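Local coordinates for group II chitinase (Ostrinia furnacalis, PDB 6JAV), which probably hydrolyses chitin as an endochitinase, represented here by the first catalytic domain, a family 18 glycosidase module, of a much longer protein, at residues Y215-P218 against D219-T222; V302-P305 against Y306-G310. All coordinates share one frame; numbering follows the deposited sequence.

Two surface turns built to one plan meet here: in each, a proline holds the second position of a type I turn, and the first residue's side chain accepts the backbone N-H of the third. Following the chain, contact 1 closes first, in the loop between strand 192-195 and helix 227-236 of the TIM-barrel domain. Contact 2 closes later, joining antiparallel strands 300-302 and 312-315. The two are in series, neither enclosing the other. They nevertheless touch: a probable hydrogen bond runs from Tyr215 N to Arg308 O (3.0 Å), while His217 and Pro218 pack against the Arg308 side chain, so the barrel loop is tied to the later hairpin.

Contact 1 (Y215-P218 against D219-T222); sequences YYHP and DDDT. With NAG (2-acetamido-2-deoxy-beta-D-glucopyranose), chain C.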
ATOM      1  N   TYR A 215      -3.574   0.305 -17.310  1.00 13.13           N
ATOM      2  CA  TYR A 215      -4.666   0.149 -18.262  1.00 12.15           C
ATOM      3  C   TYR A 215      -4.791  -1.302 -18.694  1.00 13.87           C
ATOM      4  O   TYR A 215      -3.832  -2.086 -18.640  1.00 15.18           O
ATOM      5  CB  TYR A 215      -4.427   1.011 -19.515  1.00 13.21           C
ATOM      6  CG  TYR A 215      -4.502   2.504 -19.269  1.00 14.72           C
ATOM      7  CD1 TYR A 215      -5.658   3.079 -18.757  1.00 14.17           C
ATOM      8  CD2 TYR A 215      -3.425   3.342 -19.535  1.00 15.77           C
ATOM      9  CE1 TYR A 215      -5.739   4.429 -18.529  1.00 19.36           C
ATOM     10  CE2 TYR A 215      -3.502   4.712 -19.295  1.00 16.16           C
ATOM     11  CZ  TYR A 215      -4.679   5.241 -18.798  1.00 18.18           C
ATOM     12  OH  TYR A 215      -4.811   6.590 -18.568  1.00 24.28           O
ATOM     13  N   TYR A 216      -5.995  -1.632 -19.185  1.00 14.47           N
ATOM     14  CA  TYR A 216      -6.280  -2.940 -19.756  1.00 14.87           C
ATOM     15  C   TYR A 216      -5.284  -3.281 -20.855  1.00 14.08           C
ATOM     16  O   TYR A 216      -4.921  -2.427 -21.674  1.00 17.94           O
ATOM     17  CB  TYR A 216      -7.684  -2.887 -20.372  1.00 15.74           C
ATOM     18  CG  TYR A 216      -8.113  -4.170 -21.056  1.00 17.62           C
ATOM     19  CD1 TYR A 216      -8.426  -5.298 -20.317  1.00 16.87           C
ATOM     20  CD2 TYR A 216      -8.209  -4.245 -22.442  1.00 22.47           C
ATOM     21  CE1 TYR A 216      -8.829  -6.481 -20.924  1.00 21.60           C
ATOM     22  CE2 TYR A 216      -8.602  -5.421 -23.062  1.00 19.28           C
ATOM     23  CZ  TYR A 216      -8.915  -6.531 -22.298  1.00 25.91           C
ATOM     24  OH  TYR A 216      -9.306  -7.708 -22.892  1.00 27.14           O
ATOM     25  N   HIS A 217      -4.861  -4.538 -20.866  1.00 13.89           N
ATOM     26  CA  HIS A 217      -3.998  -5.130 -21.876  1.00 15.88           C
ATOM     27  C   HIS A 217      -4.779  -6.234 -22.592  1.00 17.92           C
ATOM     28  O   HIS A 217      -5.503  -6.989 -21.944  1.00 17.09           O
ATOM     29  CB  HIS A 217      -2.732  -5.711 -21.214  1.00 15.20           C
ATOM     30  CG  HIS A 217      -1.745  -6.254 -22.192  1.00 17.47           C
ATOM     31  ND1 HIS A 217      -1.884  -7.504 -22.756  1.00 21.68           N
ATOM     32  CD2 HIS A 217      -0.622  -5.717 -22.725  1.00 19.10           C
ATOM     33  CE1 HIS A 217      -0.876  -7.718 -23.588  1.00 21.51           C
ATOM     34  NE2 HIS A 217      -0.104  -6.645 -23.593  1.00 20.45           N
ATOM     35  N   PRO A 218      -4.683  -6.330 -23.924  1.00 18.06           N
ATOM     36  CA  PRO A 218      -5.562  -7.255 -24.673  1.00 19.84           C
ATOM     37  C   PRO A 218      -5.486  -8.718 -24.255  1.00 18.61           C
ATOM     38  O   PRO A 218      -6.439  -9.467 -24.519  1.00 23.48           O
ATOM     39  CB  PRO A 218      -5.105  -7.071 -26.128  1.00 21.34           C
ATOM     40  CG  PRO A 218      -4.477  -5.733 -26.173  1.00 24.91           C
ATOM     41  CD  PRO A 218      -3.830  -5.528 -24.815  1.00 21.44           C
ATOM     42  N   ASP A 219      -4.391  -9.165 -23.640  1.00 18.15           N
ATOM     43  CA  ASP A 219      -4.248 -10.545 -23.194  1.00 18.70           C
ATOM     44  C   ASP A 219      -4.714 -10.777 -21.751  1.00 19.13           C
ATOM     45  O   ASP A 219      -4.561 -11.893 -21.240  1.00 21.36           O
ATOM     46  CB  ASP A 219      -2.792 -11.015 -23.354  1.00 21.99           C
ATOM     47  CG  ASP A 219      -2.341 -11.053 -24.810  1.00 28.99           C
ATOM     48  OD1 ASP A 219      -3.194 -11.306 -25.686  1.00 29.82           O
ATOM     49  OD2 ASP A 219      -1.141 -10.820 -25.068  1.00 32.77           O
ATOM     50  N   ASP A 220      -5.280  -9.765 -21.091  1.00 18.73           N
ATOM     51  CA  ASP A 220      -5.720  -9.931 -19.711  1.00 18.71           C
ATOM     52  C   ASP A 220      -6.904 -10.886 -19.642  1.00 21.79           C
ATOM     53  O   ASP A 220      -7.790 -10.863 -20.505  1.00 21.82           O
ATOM     54  CB  ASP A 220      -6.178  -8.592 -19.140  1.00 15.06           C
ATOM     55  CG  ASP A 220      -5.028  -7.635 -18.866  1.00 14.31           C
ATOM     56  OD1 ASP A 220      -3.854  -8.069 -18.883  1.00 18.16           O
ATOM     57  OD2 ASP A 220      -5.315  -6.446 -18.625  1.00 16.03           O
ATOM     58  N   ASP A 221      -6.927 -11.706 -18.586  1.00 23.73           N
ATOM     59  CA  ASP A 221      -8.045 -12.617 -18.353  1.00 27.80           C
ATOM     60  C   ASP A 221      -9.328 -11.861 -18.037  1.00 29.08           C
ATOM     61  O   ASP A 221     -10.425 -12.362 -18.304  1.00 29.77           O
ATOM     62  CB  ASP A 221      -7.718 -13.567 -17.198  1.00 30.11           C
ATOM     63  CG  ASP A 221      -6.714 -14.649 -17.579  1.00 47.68           C
ATOM     64  OD1 ASP A 221      -6.583 -14.956 -18.784  1.00 44.98           O
ATOM     65  OD2 ASP A 221      -6.061 -15.199 -16.662  1.00 52.08           O
ATOM     66  N   THR A 222      -9.215 -10.661 -17.480  1.00 22.93           N
ATOM     67  CA  THR A 222     -10.373  -9.891 -17.065  1.00 23.56           C
ATOM     68  C   THR A 222     -10.228  -8.451 -17.522  1.00 18.07           C
ATOM     69  O   THR A 222      -9.137  -7.995 -17.857  1.00 20.64           O
ATOM     70  CB  THR A 222     -10.457  -9.839 -15.551  1.00 32.10           C
ATOM     71  OG1 THR A 222     -11.566  -9.027 -15.215  1.00 43.32           O
ATOM     72  CG2 THR A 222      -9.218  -9.170 -14.978  1.00 26.95           C
TER
HETATM   73  C1  NAG C2102     -10.431   3.569 -18.151  1.00 24.22           C
HETATM   74  C2  NAG C2102     -10.499   3.218 -19.630  1.00 22.95           C
HETATM   75  C3  NAG C2102     -11.799   3.753 -20.245  1.00 28.63           C
HETATM   76  C4  NAG C2102     -13.005   3.296 -19.431  1.00 39.40           C
HETATM   77  C5  NAG C2102     -12.827   3.658 -17.963  1.00 41.33           C
HETATM   78  C6  NAG C2102     -13.946   3.148 -17.074  1.00 32.43           C
HETATM   79  C7  NAG C2102      -8.534   2.978 -21.096  1.00 26.23           C
HETATM   80  C8  NAG C2102      -8.937   1.550 -21.262  1.00 32.23           C
HETATM   81  N2  NAG C2102      -9.334   3.736 -20.331  1.00 26.54           N
HETATM   82  O3  NAG C2102     -11.916   3.235 -21.566  1.00 36.10           O
HETATM   83  O4  NAG C2102     -14.209   3.877 -19.921  1.00 43.06           O
HETATM   84  O5  NAG C2102     -11.602   3.084 -17.485  1.00 26.87           O
HETATM   85  O6  NAG C2102     -13.876   1.749 -16.808  1.00 31.71           O
HETATM   86  O7  NAG C2102      -7.547   3.438 -21.654  1.00 40.77           O
HETATM   87  O   HOH W   1      -3.760  -4.556 -17.605  1.00 19.38           O
HETATM   88  O   HOH W   2     -10.271  -9.739 -21.066  1.00 32.59           O
HETATM   89  O   HOH W   3      -8.045 -11.389 -23.146  1.00 33.39           O
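His217 to Asp220 form a type I beta turn, closed by the backbone bond from Asp220 N to His217 O (2.9 Å). The side chain of Asp220 folds back over this turn, and its OD2 takes the N-H of His217 in a nearly straight bond of 3.0 Å, with the donor standing above the carboxylate plane. The first and last residues are thus joined twice. With CG of His217 anti to the backbone N (chi1 -176°) the ring lies beside the carbonyl carbon, and its rotation about chi2 turns ND1 to Asp219 N (3.1 Å) to accept its hydrogen; such a role fits a ring without a proton on ND1. CD of Pro218 lies over one face of the same imidazole. This turn belongs to a barrel loop of the family 18 domain, leading to helix 227-236, whose Asn228 is a glycosylation site. Nearby, the Tyr215 ring touches the sugar, its CD1 3.5 Å from O7 of the N-acetylglucosamine. The Tyr216 ring slides past Asp220 with the two planes 88° apart, and its edge carries CE1 to Thr222 O (3.4 Å). A water links Tyr216 OH to Asp220 O, and a second joins Tyr215 O to Asp220 OD2 (2.7 Å from each).

Contact 2 (V302-P305 against Y306-G310); sequences VKDP and YQRMG
Asp304 OD2 is gripped by two donors of one residue, Arg308: the backbone N at 2.8 Å, from above the carboxylate plane, and NE at 2.9 Å, which meets OD2 on its syn side, with OD2 close to the guanidinium plane. The other oxygen, OD1, is held from opposite faces of the carboxylate by Arg308 NH1 and by Tyr306 N (3.0 Å). This last bond makes an Asx turn, superimposed on the type I beta turn that runs from Asp304 to Gln307 and is closed by Gln307 N to Asp304 O. The Asp304 side chain thus occupies the inside of the hairpin connection between strands 300-302 and 312-315, probably part of the small insertion domain known in many family 18 chitinases. A first torsion of 176° swings the Asp304 carboxylate away from its own N and toward the returning chain. Arg308 answers side-on: its chain bends at chi3, crosses the aspartate at about a right angle, and forms a two-nitrogen salt bridge although the carboxylate and guanidinium planes are 44° apart. CD2 of Tyr306 sits above one guanidinium face, offset toward its rim. Four N-H groups on two oxygens would be expected to favour the ionised carboxylate. Gln307 takes a left-handed backbone conformation, and its backbone carbonyl O accepts a hydrogen bond from Lys330 NZ. Beyond the turn the two arms of the hairpin are bridged by water: one molecule accepts from Asp304 N and donates to Met309 O, at 2.8 Å from each.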
ATOM      1  N   VAL A 302      11.926  -5.568 -20.376  1.00 15.46           N
ATOM      2  CA  VAL A 302      10.936  -5.395 -21.443  1.00 14.60           C
ATOM      3  C   VAL A 302       9.962  -4.307 -21.001  1.00 14.08           C
ATOM      4  O   VAL A 302       9.310  -4.446 -19.955  1.00 14.64           O
ATOM      5  CB  VAL A 302      10.186  -6.697 -21.740  1.00 16.20           C
ATOM      6  CG1 VAL A 302       9.100  -6.475 -22.814  1.00 16.49           C
ATOM      7  CG2 VAL A 302      11.163  -7.821 -22.145  1.00 17.81           C
ATOM      8  N   LYS A 303       9.851  -3.238 -21.793  1.00 14.30           N
ATOM      9  CA  LYS A 303       8.915  -2.149 -21.519  1.00 14.52           C
ATOM     10  C   LYS A 303       7.700  -2.261 -22.429  1.00 17.45           C
ATOM     11  O   LYS A 303       7.744  -2.901 -23.483  1.00 17.79           O
ATOM     12  CB  LYS A 303       9.587  -0.794 -21.704  1.00 18.38           C
ATOM     13  CG  LYS A 303      10.776  -0.620 -20.754  1.00 22.51           C
ATOM     14  CD  LYS A 303      11.303   0.802 -20.764  1.00 33.05           C
ATOM     15  CE  LYS A 303      10.481   1.680 -19.840  1.00 47.31           C
ATOM     16  NZ  LYS A 303      11.231   2.869 -19.303  1.00 48.08           N
ATOM     17  N   ASP A 304       6.594  -1.667 -21.981  1.00 14.43           N
ATOM     18  CA  ASP A 304       5.388  -1.582 -22.800  1.00 16.93           C
ATOM     19  C   ASP A 304       5.407  -0.248 -23.531  1.00 15.69           C
ATOM     20  O   ASP A 304       5.302   0.800 -22.888  1.00 15.60           O
ATOM     21  CB  ASP A 304       4.149  -1.694 -21.923  1.00 13.01           C
ATOM     22  CG  ASP A 304       2.861  -1.510 -22.695  1.00 16.56           C
ATOM     23  OD1 ASP A 304       2.888  -1.462 -23.943  1.00 16.56           O
ATOM     24  OD2 ASP A 304       1.793  -1.386 -22.043  1.00 16.68           O
ATOM     25  N   PRO A 305       5.537  -0.236 -24.859  1.00 14.57           N
ATOM     26  CA  PRO A 305       5.599   1.040 -25.586  1.00 13.97           C
ATOM     27  C   PRO A 305       4.332   1.874 -25.477  1.00 14.01           C
ATOM     28  O   PRO A 305       4.401   3.099 -25.629  1.00 18.69           O
ATOM     29  CB  PRO A 305       5.867   0.593 -27.034  1.00 16.82           C
ATOM     30  CG  PRO A 305       5.264  -0.783 -27.107  1.00 18.04           C
ATOM     31  CD  PRO A 305       5.552  -1.407 -25.747  1.00 15.32           C
ATOM     32  N   TYR A 306       3.179   1.258 -25.200  1.00 14.18           N
ATOM     33  CA  TYR A 306       1.939   1.995 -24.973  1.00 15.54           C
ATOM     34  C   TYR A 306       1.761   2.413 -23.514  1.00 16.32           C
ATOM     35  O   TYR A 306       0.783   3.101 -23.196  1.00 16.75           O
ATOM     36  CB  TYR A 306       0.748   1.142 -25.410  1.00 17.59           C
ATOM     37  CG  TYR A 306       0.673   0.968 -26.922  1.00 17.04           C
ATOM     38  CD1 TYR A 306       0.378   2.041 -27.750  1.00 27.57           C
ATOM     39  CD2 TYR A 306       0.908  -0.265 -27.503  1.00 22.19           C
ATOM     40  CE1 TYR A 306       0.319   1.886 -29.138  1.00 24.02           C
ATOM     41  CE2 TYR A 306       0.849  -0.427 -28.885  1.00 25.28           C
ATOM     42  CZ  TYR A 306       0.542   0.649 -29.686  1.00 28.13           C
ATOM     43  OH  TYR A 306       0.483   0.508 -31.059  1.00 28.39           O
ATOM     44  N   GLN A 307       2.673   2.006 -22.626  1.00 14.57           N
ATOM     45  CA  GLN A 307       2.647   2.455 -21.235  1.00 14.46           C
ATOM     46  C   GLN A 307       1.312   2.144 -20.562  1.00 15.19           C
ATOM     47  O   GLN A 307       0.761   2.968 -19.831  1.00 16.73           O
ATOM     48  CB  GLN A 307       3.010   3.929 -21.126  1.00 18.20           C
ATOM     49  CG  GLN A 307       4.443   4.230 -21.503  1.00 21.18           C
ATOM     50  CD  GLN A 307       5.058   5.108 -20.476  1.00 44.04           C
ATOM     51  OE1 GLN A 307       5.695   4.614 -19.547  1.00 50.25           O
ATOM     52  NE2 GLN A 307       4.817   6.420 -20.581  1.00 34.92           N
ATOM     53  N   ARG A 308       0.785   0.949 -20.816  1.00 14.44           N
ATOM     54  CA  ARG A 308      -0.355   0.456 -20.049  1.00 14.55           C
ATOM     55  C   ARG A 308       0.104  -0.181 -18.751  1.00 15.19           C
ATOM     56  O   ARG A 308      -0.701  -0.354 -17.827  1.00 12.66           O
ATOM     57  CB  ARG A 308      -1.123  -0.592 -20.858  1.00 16.12           C
ATOM     58  CG  ARG A 308      -1.592  -0.044 -22.210  1.00 14.30           C
ATOM     59  CD  ARG A 308      -1.817  -1.150 -23.202  1.00 14.23           C
ATOM     60  NE  ARG A 308      -0.571  -1.774 -23.614  1.00 15.52           N
ATOM     61  CZ  ARG A 308      -0.475  -2.673 -24.593  1.00 20.24           C
ATOM     62  NH1 ARG A 308       0.714  -3.183 -24.896  1.00 18.23           N
ATOM     63  NH2 ARG A 308      -1.568  -3.066 -25.268  1.00 19.88           N
ATOM     64  N   MET A 309       1.381  -0.530 -18.672  1.00 14.25           N
ATOM     65  CA  MET A 309       1.937  -1.108 -17.459  1.00 13.33           C
ATOM     66  C   MET A 309       3.429  -0.847 -17.496  1.00 13.07           C
ATOM     67  O   MET A 309       4.001  -0.537 -18.554  1.00 13.88           O
ATOM     68  CB  MET A 309       1.676  -2.603 -17.395  1.00 13.39           C
ATOM     69  CG  MET A 309       2.367  -3.376 -18.541  1.00 14.86           C
ATOM     70  SD  MET A 309       2.058  -5.128 -18.489  1.00 17.16           S
ATOM     71  CE  MET A 309       0.355  -5.245 -19.071  1.00 22.80           C
ATOM     72  N   GLY A 310       4.051  -0.972 -16.324  1.00 12.85           N
ATOM     73  CA  GLY A 310       5.481  -0.827 -16.194  1.00 12.51           C
ATOM     74  C   GLY A 310       6.256  -2.001 -16.761  1.00 11.38           C
ATOM     75  O   GLY A 310       5.705  -2.912 -17.395  1.00 12.57           O
TER
HETATM   76  O   HOH W   4       6.373  -4.354 -19.748  1.00 15.00           O
HETATM   77  O   HOH W   5       6.683  -0.399 -19.472  1.00 14.72           O